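Local coordinates for O-methyltransferase (Coxiella burnetii, PDB 3TR6), which probably transfers a methyl group from S-adenosylmethionine to a hydroxyl oxygen of its substrate, as a metal-dependent class I O-methyltransferase, at the interface of chains A and B. Residues are numbered along the deposited sequence; one frame, centred on the assembly and turned at random. Chains: chain A/B, O-methyltransferase.

The interface of chains A and B. Residues chain A 208-210, 212, 220, 222; chain B 54-55, 58.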
loop_
_atom_site.group_PDB
_atom_site.type_symbol
_atom_site.label_atom_id
_atom_site.label_comp_id
_atom_site.label_asym_id
_atom_site.label_seq_id
_atom_site.Cartn_x
_atom_site.Cartn_y
_atom_site.Cartn_z
ATOM N N ASP A 208 8.189 10.362 -3.923
ATOM C CA ASP A 208 8.132 9.712 -2.621
ATOM C C ASP A 208 7.812 8.253 -2.903
ATOM O O ASP A 208 6.974 7.954 -3.753
ATOM C CB ASP A 208 7.047 10.331 -1.737
ATOM C CG ASP A 208 7.411 11.724 -1.253
ATOM O OD1 ASP A 208 8.582 11.935 -0.869
ATOM O OD2 ASP A 208 6.530 12.610 -1.269
HETATM N N MSE A 209 8.478 7.340 -2.210
HETATM C CA MSE A 209 8.335 5.930 -2.558
HETATM C C MSE A 209 8.215 4.977 -1.377
HETATM O O MSE A 209 8.351 5.363 -0.215
HETATM C CB MSE A 209 9.465 5.492 -3.500
HETATM C CG MSE A 209 10.872 5.705 -2.957
HETATM SE SE MSE A 209 11.471 4.256 -1.793
HETATM C CE MSE A 209 11.615 2.821 -3.108
ATOM N N ILE A 210 7.944 3.721 -1.705
ATOM C CA ILE A 210 7.828 2.661 -0.722
ATOM C C ILE A 210 7.942 1.350 -1.487
ATOM O O ILE A 210 7.547 1.274 -2.652
ATOM C CB ILE A 210 6.480 2.732 0.016
ATOM C CG1 ILE A 210 6.502 1.882 1.289
ATOM C CG2 ILE A 210 5.348 2.297 -0.896
ATOM C CD1 ILE A 210 7.342 2.464 2.398
ATOM N N ILE A 212 6.636 -2.411 -1.274
ATOM C CA ILE A 212 5.717 -3.329 -0.615
ATOM C C ILE A 212 6.084 -4.774 -0.921
ATOM O O ILE A 212 6.192 -5.157 -2.087
ATOM C CB ILE A 212 4.256 -3.095 -1.066
ATOM C CG1 ILE A 212 3.917 -1.602 -1.091
ATOM C CG2 ILE A 212 3.293 -3.848 -0.164
ATOM C CD1 ILE A 212 3.732 -0.993 0.274
ATOM N N LEU A 220 6.195 1.604 -5.109
ATOM C CA LEU A 220 5.297 2.701 -5.435
ATOM C C LEU A 220 6.071 4.009 -5.380
ATOM O O LEU A 220 6.763 4.284 -4.406
ATOM C CB LEU A 220 4.121 2.745 -4.467
ATOM C CG LEU A 220 3.356 1.435 -4.312
ATOM C CD1 LEU A 220 2.249 1.573 -3.275
ATOM C CD2 LEU A 220 2.793 0.976 -5.649
ATOM N N ARG A 222 5.364 8.076 -5.927
ATOM C CA ARG A 222 4.483 9.212 -6.164
ATOM C C ARG A 222 5.270 10.420 -6.671
ATOM O O ARG A 222 6.223 10.863 -6.031
ATOM C CB ARG A 222 3.733 9.573 -4.883
ATOM C CG ARG A 222 2.781 10.741 -5.027
ATOM C CD ARG A 222 2.215 11.162 -3.682
ATOM N NE ARG A 222 1.320 12.304 -3.823
ATOM C CZ ARG A 222 1.719 13.570 -3.797
ATOM N NH1 ARG A 222 3.002 13.859 -3.624
ATOM N NH2 ARG A 222 0.833 14.546 -3.941
ATOM N N GLN B 54 6.180 4.934 7.076
ATOM C CA GLN B 54 6.508 5.543 5.795
ATOM C C GLN B 54 5.405 5.302 4.773
ATOM O O GLN B 54 5.110 6.171 3.950
ATOM C CB GLN B 54 7.842 5.013 5.275
ATOM C CG GLN B 54 8.222 5.543 3.910
ATOM C CD GLN B 54 9.664 5.258 3.564
ATOM O OE1 GLN B 54 10.540 5.305 4.427
ATOM N NE2 GLN B 54 9.922 4.955 2.294
ATOM N N LEU B 55 4.800 4.119 4.833
ATOM C CA LEU B 55 3.674 3.781 3.975
ATOM C C LEU B 55 2.471 4.653 4.310
ATOM O O LEU B 55 1.745 5.086 3.417
ATOM C CB LEU B 55 3.310 2.302 4.136
ATOM C CG LEU B 55 1.938 1.843 3.625
ATOM C CD1 LEU B 55 1.796 2.073 2.121
ATOM C CD2 LEU B 55 1.704 0.380 3.969
ATOM N N LEU B 58 2.929 8.007 2.819
ATOM C CA LEU B 58 2.659 7.968 1.388
ATOM C C LEU B 58 1.158 8.009 1.111
ATOM O O LEU B 58 0.719 8.623 0.142
ATOM C CB LEU B 58 3.290 6.730 0.743
ATOM C CG LEU B 58 3.283 6.687 -0.793
ATOM C CD1 LEU B 58 4.197 7.755 -1.385
ATOM C CD2 LEU B 58 3.685 5.315 -1.300
#
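Strands 207-212 and 218-223 of chain A pack against helix 50-63 of chain B, with A:Ile210 and B:Leu58 at the centre of the packing. The two branched side chains lie across each other at a slant, and CG2 of A:Ile210 lies 3.5 Å from CD2 of B:Leu58. B:Leu58 has CG anti to its backbone N (chi1 -170°), which carries both methyls from the helix onto the two strands. CD2 faces A:Ile210 and the CB of A:Leu220, while CD1 lies 3.7 Å from the backbone carbonyl O of A:Asp208, with the CB of that residue and of A:Arg222 also close by.

The other branch of A:Ile210, with CG1 anti to the backbone N, runs alongside B:Gln54 in the opposite direction, its CD1 3.5 Å from CG of the glutamine. The extended B:Gln54 chain passes this methyl and places its amide NE2 3.0 Å from the carbonyl O of A:Met209, a selenomethionine. This hydrogen bond is fairly straight (153° at H); the acceptor lies near the amide plane, but the donor is tilted 30° from the carbonyl plane. Further along the strand, CD1 of A:Ile212 approaches CD1 of B:Leu55 at 4.1 Å, the side chains nearly perpendicular.

Repeated by the two-fold axis, this mostly apolar patch with its side-chain-to-backbone hydrogen bond helps join the two subunits, probably as the dimer common in this family.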